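Local coordinates for translation initiation factor 6 (Methanocaldococcus jannaschii, PDB 1G61), which binds to the 50S ribosomal subunit and prevents it from joining the 30S subunit to form the 70S initiation complex, at residues A[17-31]-A[46-60]. Residues are numbered along the deposited sequence; the frame is centred on the assembly and turned at random.
Sequences VLALTTEEITLLPIF and TKCLQTNIGGSSLVG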
ATOM      1  N   VAL A  17       5.610  -5.662  -0.959  1.00  7.16           N
ATOM      2  CA  VAL A  17       6.416  -5.748   0.274  1.00  8.14           C
ATOM      3  C   VAL A  17       7.489  -4.684   0.288  1.00  6.15           C
ATOM      4  O   VAL A  17       7.923  -4.187   1.322  1.00  7.34           O
ATOM      5  CB  VAL A  17       7.045  -7.142   0.335  1.00  9.06           C
ATOM      6  CG1 VAL A  17       8.189  -7.290   1.340  1.00  9.00           C
ATOM      7  CG2 VAL A  17       5.939  -8.154   0.671  1.00 11.06           C
ATOM      8  N   LEU A  18       7.970  -4.324  -0.915  1.00  6.74           N
ATOM      9  CA  LEU A  18       9.105  -3.446  -1.060  1.00  6.67           C
ATOM     10  C   LEU A  18       8.774  -1.961  -1.213  1.00  6.66           C
ATOM     11  O   LEU A  18       9.686  -1.132  -1.221  1.00 10.38           O
ATOM     12  CB  LEU A  18       9.896  -3.870  -2.329  1.00  9.04           C
ATOM     13  CG  LEU A  18      10.567  -5.254  -2.248  1.00  8.61           C
ATOM     14  CD1 LEU A  18      11.179  -5.575  -3.605  1.00 10.60           C
ATOM     15  CD2 LEU A  18      11.660  -5.260  -1.174  1.00 12.05           C
ATOM     16  N   ALA A  19       7.508  -1.597  -1.367  1.00  6.53           N
ATOM     17  CA  ALA A  19       7.143  -0.239  -1.717  1.00  6.89           C
ATOM     18  C   ALA A  19       5.725   0.087  -1.343  1.00  6.51           C
ATOM     19  O   ALA A  19       4.918  -0.806  -1.175  1.00  7.26           O
ATOM     20  CB  ALA A  19       7.233  -0.076  -3.246  1.00  9.39           C
ATOM     21  N   LEU A  20       5.453   1.387  -1.212  1.00  6.89           N
ATOM     22  CA  LEU A  20       4.067   1.829  -1.032  1.00  7.45           C
ATOM     23  C   LEU A  20       3.887   3.087  -1.888  1.00  7.35           C
ATOM     24  O   LEU A  20       4.867   3.828  -2.169  1.00  8.03           O
ATOM     25  CB  LEU A  20       3.654   2.062   0.395  1.00  9.06           C
ATOM     26  CG  LEU A  20       4.324   3.196   1.171  1.00 10.32           C
ATOM     27  CD1 LEU A  20       3.722   4.583   0.984  1.00 11.93           C
ATOM     28  CD2 LEU A  20       4.168   2.880   2.658  1.00 16.83           C
ATOM     29  N   THR A  21       2.660   3.424  -2.221  1.00  7.94           N
ATOM     30  CA  THR A  21       2.356   4.682  -2.893  1.00  7.43           C
ATOM     31  C   THR A  21       1.059   5.317  -2.382  1.00  6.60           C
ATOM     32  O   THR A  21       0.159   4.638  -1.871  1.00  9.17           O
ATOM     33  CB  THR A  21       2.224   4.427  -4.422  1.00  7.50           C
ATOM     34  OG1 THR A  21       2.307   5.694  -5.124  1.00  9.06           O
ATOM     35  CG2 THR A  21       0.961   3.695  -4.835  1.00  9.32           C
ATOM     36  N   THR A  22       1.010   6.630  -2.559  1.00  6.64           N
ATOM     37  CA  THR A  22      -0.219   7.392  -2.427  1.00  6.61           C
ATOM     38  C   THR A  22      -0.463   8.036  -3.799  1.00  7.07           C
ATOM     39  O   THR A  22       0.185   7.661  -4.795  1.00  7.37           O
ATOM     40  CB  THR A  22      -0.138   8.431  -1.308  1.00  6.95           C
ATOM     41  OG1 THR A  22       0.724   9.496  -1.704  1.00  7.84           O
ATOM     42  CG2 THR A  22       0.407   7.780  -0.051  1.00  7.59           C
ATOM     43  N   GLU A  23      -1.401   8.993  -3.857  1.00  8.05           N
ATOM     44  CA  GLU A  23      -1.538   9.811  -5.071  1.00  8.17           C
ATOM     45  C   GLU A  23      -0.319  10.716  -5.250  1.00  9.04           C
ATOM     46  O   GLU A  23      -0.085  11.127  -6.403  1.00 10.39           O
ATOM     47  CB  GLU A  23      -2.786  10.694  -5.057  1.00  8.52           C
ATOM     48  CG  GLU A  23      -4.092   9.909  -4.934  1.00  9.45           C
ATOM     49  CD  GLU A  23      -4.363   9.091  -6.173  1.00 10.92           C
ATOM     50  OE1 GLU A  23      -4.157   9.584  -7.309  1.00 13.08           O
ATOM     51  OE2 GLU A  23      -4.808   7.929  -6.042  1.00 13.23           O
ATOM     52  N   GLU A  24       0.427  11.028  -4.198  1.00  7.89           N
ATOM     53  CA  GLU A  24       1.476  12.060  -4.288  1.00  9.13           C
ATOM     54  C   GLU A  24       2.877  11.528  -4.144  1.00  8.88           C
ATOM     55  O   GLU A  24       3.816  12.069  -4.779  1.00 11.42           O
ATOM     56  CB  GLU A  24       1.230  13.176  -3.262  1.00 14.02           C
ATOM     57  CG  GLU A  24      -0.091  13.916  -3.474  1.00 24.59           C
ATOM     58  CD  GLU A  24      -1.394  13.352  -2.929  1.00 31.61           C
ATOM     59  OE1 GLU A  24      -1.451  12.473  -1.986  1.00 25.61           O
ATOM     60  OE2 GLU A  24      -2.498  13.784  -3.426  1.00 24.80           O
ATOM     61  N   ILE A  25       3.069  10.482  -3.339  1.00  8.90           N
ATOM     62  CA  ILE A  25       4.438   9.995  -3.078  1.00  8.69           C
ATOM     63  C   ILE A  25       4.510   8.489  -3.246  1.00  8.31           C
ATOM     64  O   ILE A  25       3.520   7.791  -3.094  1.00  9.12           O
ATOM     65  CB  ILE A  25       4.915  10.338  -1.644  1.00  8.92           C
ATOM     66  CG1 ILE A  25       4.195   9.592  -0.505  1.00 12.40           C
ATOM     67  CG2 ILE A  25       4.921  11.857  -1.464  1.00 12.04           C
ATOM     68  CD1 ILE A  25       4.743   9.900   0.886  1.00 14.88           C
ATOM     69  N   THR A  26       5.692   7.977  -3.521  1.00  8.07           N
ATOM     70  CA  THR A  26       5.994   6.580  -3.522  1.00  7.74           C
ATOM     71  C   THR A  26       7.282   6.335  -2.759  1.00  7.69           C
ATOM     72  O   THR A  26       8.239   7.057  -3.004  1.00  9.19           O
ATOM     73  CB  THR A  26       6.158   6.057  -4.972  1.00  8.49           C
ATOM     74  OG1 THR A  26       4.974   6.417  -5.727  1.00  8.87           O
ATOM     75  CG2 THR A  26       6.347   4.554  -4.940  1.00  9.59           C
ATOM     76  N   LEU A  27       7.259   5.380  -1.839  1.00  7.98           N
ATOM     77  CA  LEU A  27       8.458   5.008  -1.081  1.00  7.77           C
ATOM     78  C   LEU A  27       8.995   3.719  -1.669  1.00  7.87           C
ATOM     79  O   LEU A  27       8.212   2.777  -1.865  1.00  8.60           O
ATOM     80  CB  LEU A  27       8.171   4.841   0.415  1.00 10.33           C
ATOM     81  CG  LEU A  27       7.467   6.006   1.133  1.00 13.35           C
ATOM     82  CD1 LEU A  27       7.560   5.798   2.637  1.00 26.24           C
ATOM     83  CD2 LEU A  27       8.032   7.361   0.836  1.00 14.17           C
ATOM     84  N   LEU A  28      10.305   3.704  -1.940  1.00  8.33           N
ATOM     85  CA  LEU A  28      10.936   2.630  -2.677  1.00  7.73           C
ATOM     86  C   LEU A  28      12.201   2.153  -1.991  1.00  8.22           C
ATOM     87  O   LEU A  28      12.813   2.898  -1.209  1.00  9.15           O
ATOM     88  CB  LEU A  28      11.323   3.092  -4.104  1.00  9.87           C
ATOM     89  CG  LEU A  28      10.152   3.466  -5.030  1.00  9.70           C
ATOM     90  CD1 LEU A  28      10.633   4.174  -6.270  1.00 11.59           C
ATOM     91  CD2 LEU A  28       9.354   2.196  -5.371  1.00 10.69           C
ATOM     92  N   PRO A  29      12.650   0.937  -2.250  1.00  8.37           N
ATOM     93  CA  PRO A  29      13.912   0.464  -1.626  1.00 10.64           C
ATOM     94  C   PRO A  29      15.135   1.187  -2.161  1.00 10.40           C
ATOM     95  O   PRO A  29      15.140   1.568  -3.324  1.00 11.67           O
ATOM     96  CB  PRO A  29      13.960  -1.012  -2.003  1.00 15.11           C
ATOM     97  CG  PRO A  29      12.894  -1.252  -2.965  1.00 14.13           C
ATOM     98  CD  PRO A  29      12.028  -0.061  -3.109  1.00 10.15           C
ATOM     99  N   ILE A  30      16.150   1.324  -1.279  1.00 10.65           N
ATOM    100  CA  ILE A  30      17.357   2.034  -1.726  1.00 10.95           C
ATOM    101  C   ILE A  30      18.123   1.284  -2.799  1.00 12.76           C
ATOM    102  O   ILE A  30      18.937   1.922  -3.489  1.00 14.16           O
ATOM    103  CB  ILE A  30      18.331   2.317  -0.536  1.00 11.33           C
ATOM    104  CG1 ILE A  30      18.843   1.043   0.174  1.00 12.96           C
ATOM    105  CG2 ILE A  30      17.660   3.280   0.433  1.00 12.90           C
ATOM    106  CD1 ILE A  30      19.913   1.414   1.217  1.00 17.23           C
ATOM    107  N   PHE A  31      17.881  -0.015  -2.974  1.00 11.92           N
ATOM    108  CA  PHE A  31      18.706  -0.757  -3.947  1.00 12.23           C
ATOM    109  C   PHE A  31      18.233  -0.518  -5.367  1.00 11.81           C
ATOM    110  O   PHE A  31      18.920  -0.926  -6.300  1.00 14.35           O
ATOM    111  CB  PHE A  31      18.722  -2.258  -3.603  1.00 12.29           C
ATOM    112  CG  PHE A  31      17.406  -2.994  -3.529  1.00  9.84           C
ATOM    113  CD1 PHE A  31      16.666  -3.292  -4.649  1.00 12.31           C
ATOM    114  CD2 PHE A  31      16.931  -3.416  -2.286  1.00 11.98           C
ATOM    115  CE1 PHE A  31      15.446  -3.990  -4.562  1.00 11.16           C
ATOM    116  CE2 PHE A  31      15.752  -4.116  -2.165  1.00 12.01           C
ATOM    117  CZ  PHE A  31      15.039  -4.415  -3.311  1.00 13.38           C
ATOM    118  N   THR A  46       4.123  10.273  -9.351  1.00 10.37           N
ATOM    119  CA  THR A  46       4.389  10.612  -7.958  1.00 10.11           C
ATOM    120  C   THR A  46       5.824  11.119  -7.782  1.00  9.69           C
ATOM    121  O   THR A  46       6.636  10.912  -8.700  1.00 14.19           O
ATOM    122  CB  THR A  46       4.267   9.370  -7.043  1.00 10.31           C
ATOM    123  OG1 THR A  46       5.050   8.346  -7.655  1.00  9.99           O
ATOM    124  CG2 THR A  46       2.824   8.923  -6.919  1.00 10.83           C
ATOM    125  N   LYS A  47       6.130  11.707  -6.652  1.00 10.84           N
ATOM    126  CA  LYS A  47       7.458  11.995  -6.157  1.00 10.54           C
ATOM    127  C   LYS A  47       7.945  10.763  -5.378  1.00  8.64           C
ATOM    128  O   LYS A  47       7.237  10.277  -4.493  1.00 10.18           O
ATOM    129  CB  LYS A  47       7.488  13.260  -5.304  1.00 12.68           C
ATOM    130  CG  LYS A  47       7.169  14.532  -6.092  1.00 21.05           C
ATOM    131  CD  LYS A  47       8.370  14.994  -6.914  1.00 29.93           C
ATOM    132  CE  LYS A  47       8.110  16.314  -7.646  1.00 41.48           C
ATOM    133  NZ  LYS A  47       9.353  16.812  -8.313  1.00 55.43           N
ATOM    134  N   CYS A  48       9.112  10.273  -5.729  1.00 10.02           N
ATOM    135  CA  CYS A  48       9.614   9.019  -5.195  1.00  9.89           C
ATOM    136  C   CYS A  48      10.745   9.278  -4.216  1.00  9.78           C
ATOM    137  O   CYS A  48      11.648  10.059  -4.510  1.00 11.15           O
ATOM    138  CB  CYS A  48      10.123   8.131  -6.318  1.00 11.02           C
ATOM    139  SG  CYS A  48       8.812   7.430  -7.325  1.00 12.90           S
ATOM    140  N   LEU A  49      10.682   8.621  -3.087  1.00  9.03           N
ATOM    141  CA  LEU A  49      11.764   8.628  -2.106  1.00  8.91           C
ATOM    142  C   LEU A  49      12.306   7.215  -1.921  1.00  8.39           C
ATOM    143  O   LEU A  49      11.502   6.295  -1.634  1.00 10.75           O
ATOM    144  CB  LEU A  49      11.256   9.114  -0.735  1.00 10.04           C
ATOM    145  CG  LEU A  49      12.286   8.990   0.394  1.00  8.95           C
ATOM    146  CD1 LEU A  49      13.497   9.894   0.144  1.00 10.99           C
ATOM    147  CD2 LEU A  49      11.646   9.298   1.753  1.00 10.79           C
ATOM    148  N   GLN A  50      13.617   7.044  -2.058  1.00  9.11           N
ATOM    149  CA  GLN A  50      14.252   5.780  -1.695  1.00  9.87           C
ATOM    150  C   GLN A  50      14.726   5.887  -0.257  1.00  9.19           C
ATOM    151  O   GLN A  50      15.469   6.796   0.095  1.00 11.19           O
ATOM    152  CB  GLN A  50      15.456   5.500  -2.609  1.00 10.09           C
ATOM    153  CG  GLN A  50      14.965   5.185  -4.039  1.00 10.04           C
ATOM    154  CD  GLN A  50      16.122   4.802  -4.947  1.00 10.94           C
ATOM    155  OE1 GLN A  50      16.501   3.601  -5.008  1.00 13.66           O
ATOM    156  NE2 GLN A  50      16.699   5.758  -5.628  1.00 11.72           N
ATOM    157  N   THR A  51      14.286   4.953   0.602  1.00  9.27           N
ATOM    158  CA  THR A  51      14.628   4.985   2.015  1.00  9.44           C
ATOM    159  C   THR A  51      14.547   3.578   2.580  1.00  8.38           C
ATOM    160  O   THR A  51      13.774   2.737   2.121  1.00 10.61           O
ATOM    161  CB  THR A  51      13.719   5.964   2.780  1.00 10.64           C
ATOM    162  OG1 THR A  51      14.209   6.107   4.135  1.00 12.86           O
ATOM    163  CG2 THR A  51      12.274   5.491   2.902  1.00 12.49           C
ATOM    164  N   ASN A  52      15.325   3.306   3.627  1.00 10.05           N
ATOM    165  CA  ASN A  52      15.087   2.189   4.505  1.00  9.81           C
ATOM    166  C   ASN A  52      14.034   2.549   5.545  1.00 10.45           C
ATOM    167  O   ASN A  52      13.821   3.746   5.823  1.00 11.05           O
ATOM    168  CB  ASN A  52      16.368   1.828   5.275  1.00  9.95           C
ATOM    169  CG  ASN A  52      17.472   1.188   4.438  1.00  9.96           C
ATOM    170  OD1 ASN A  52      17.231   0.608   3.391  1.00  9.62           O
ATOM    171  ND2 ASN A  52      18.688   1.325   4.963  1.00 11.12           N
ATOM    172  N   ILE A  53      13.429   1.536   6.155  1.00 10.30           N
ATOM    173  CA  ILE A  53      12.624   1.697   7.378  1.00 11.19           C
ATOM    174  C   ILE A  53      13.069   0.610   8.381  1.00 10.45           C
ATOM    175  O   ILE A  53      13.014  -0.549   8.007  1.00 13.72           O
ATOM    176  CB  ILE A  53      11.105   1.666   7.182  1.00 12.96           C
ATOM    177  CG1 ILE A  53      10.675   2.813   6.239  1.00 17.55           C
ATOM    178  CG2 ILE A  53      10.361   1.720   8.521  1.00 15.02           C
ATOM    179  CD1 ILE A  53       9.197   2.875   5.894  1.00 19.15           C
ATOM    180  N   GLY A  54      13.531   0.999   9.568  1.00 11.61           N
ATOM    181  CA  GLY A  54      14.022   0.017  10.525  1.00 15.97           C
ATOM    182  C   GLY A  54      15.279  -0.652  10.010  1.00 16.19           C
ATOM    183  O   GLY A  54      15.643  -1.753  10.466  1.00 16.43           O
ATOM    184  N   GLY A  55      16.021  -0.053   9.086  1.00 11.40           N
ATOM    185  CA  GLY A  55      17.228  -0.627   8.546  1.00  9.54           C
ATOM    186  C   GLY A  55      16.956  -1.480   7.338  1.00 10.05           C
ATOM    187  O   GLY A  55      17.929  -1.992   6.750  1.00 14.58           O
ATOM    188  N   SER A  56      15.706  -1.667   6.991  1.00 14.66           N
ATOM    189  CA  SER A  56      15.136  -2.625   6.087  1.00 14.18           C
ATOM    190  C   SER A  56      14.674  -2.030   4.770  1.00 11.08           C
ATOM    191  O   SER A  56      14.219  -0.894   4.750  1.00 11.13           O
ATOM    192  CB  SER A  56      13.937  -3.294   6.834  1.00 17.76           C
ATOM    193  OG  SER A  56      13.266  -4.191   6.019  1.00 18.25           O
ATOM    194  N   SER A  57      14.680  -2.781   3.684  1.00  9.63           N
ATOM    195  CA  SER A  57      14.050  -2.413   2.420  1.00  9.01           C
ATOM    196  C   SER A  57      12.595  -2.835   2.298  1.00  8.36           C
ATOM    197  O   SER A  57      11.998  -2.618   1.232  1.00 11.66           O
ATOM    198  CB  SER A  57      14.881  -2.911   1.214  1.00 15.31           C
ATOM    199  OG  SER A  57      15.175  -4.287   1.467  1.00 19.94           O
ATOM    200  N   LEU A  58      12.019  -3.419   3.341  1.00  8.13           N
ATOM    201  CA  LEU A  58      10.628  -3.941   3.257  1.00  8.77           C
ATOM    202  C   LEU A  58       9.626  -2.830   3.555  1.00  7.53           C
ATOM    203  O   LEU A  58       8.742  -2.913   4.425  1.00  8.01           O
ATOM    204  CB  LEU A  58      10.408  -5.085   4.214  1.00  9.85           C
ATOM    205  CG  LEU A  58      11.429  -6.215   4.133  1.00 13.25           C
ATOM    206  CD1 LEU A  58      10.967  -7.292   5.145  1.00 28.74           C
ATOM    207  CD2 LEU A  58      11.609  -6.791   2.754  1.00 21.46           C
ATOM    208  N   VAL A  59       9.748  -1.735   2.771  1.00  7.29           N
ATOM    209  CA  VAL A  59       9.007  -0.496   3.061  1.00  8.82           C
ATOM    210  C   VAL A  59       7.502  -0.675   3.007  1.00  7.58           C
ATOM    211  O   VAL A  59       6.735  -0.122   3.828  1.00  8.58           O
ATOM    212  CB  VAL A  59       9.449   0.595   2.030  1.00 14.92           C
ATOM    213  CG1 VAL A  59       8.513   1.775   2.146  1.00 23.91           C
ATOM    214  CG2 VAL A  59      10.913   0.915   2.273  1.00 21.80           C
ATOM    215  N   GLY A  60       7.006  -1.482   2.060  1.00  7.56           N
ATOM    216  CA  GLY A  60       5.584  -1.709   1.874  1.00  7.41           C
ATOM    217  C   GLY A  60       4.971  -2.552   2.979  1.00  7.19           C
ATOM    218  O   GLY A  60       3.779  -2.461   3.274  1.00  9.83           O
TER
HETATM  219  O   HOH W   1      15.381   0.598   1.386  1.00 10.53           O
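Thr26 and Thr46 meet through their hydroxyls, OG1 to OG1 at 2.7 Å, the two side chains crossing at about a right angle. With chi1 50°, Thr46 holds OG1 between its own N and carbonyl carbon, facing Thr26, while CG2 spreads over the turn and lies 3.6 Å from Thr22 O. Replacing this threonine with alanine removes OG1 and CG2, which is likely to leave Thr26 OG1 without its hydroxyl mate across the contact and to open a gap beside Thr22 O. Beyond this pair, strands 25-28 and 47-50 run parallel, the two strands of a beta-alpha-beta unit connected by helix 34-44. Thr26 gives its N to Lys47 O and takes Leu49 N on its O (2.9 Å), bonding to both neighbours of Cys48, as in a parallel ladder. On the face of Thr26 and Cys48, Leu28 CD1 rests 3.9 Å from Cys48 SG; helix 34-44 packs on this face, where Ser41 touches Cys48. The opposite face carries Leu27, whose CD2 touches Leu49 CB; helix 78-90 packs against Leu49 here. Val59, CG1 anti to its N (chi1 169°), drives that methyl to 3.5 Å from Leu27 CB, again at nearly a right angle. Past the strand ends, Pro29 CB lies over one face of the Phe31 ring, off toward its rim, and Ser57 OG sits in plane at its edge, 3.7 Å from CE2. Nearby, one water accepts from Ile30 N and donates to both Thr51 O and Asn52 OD1.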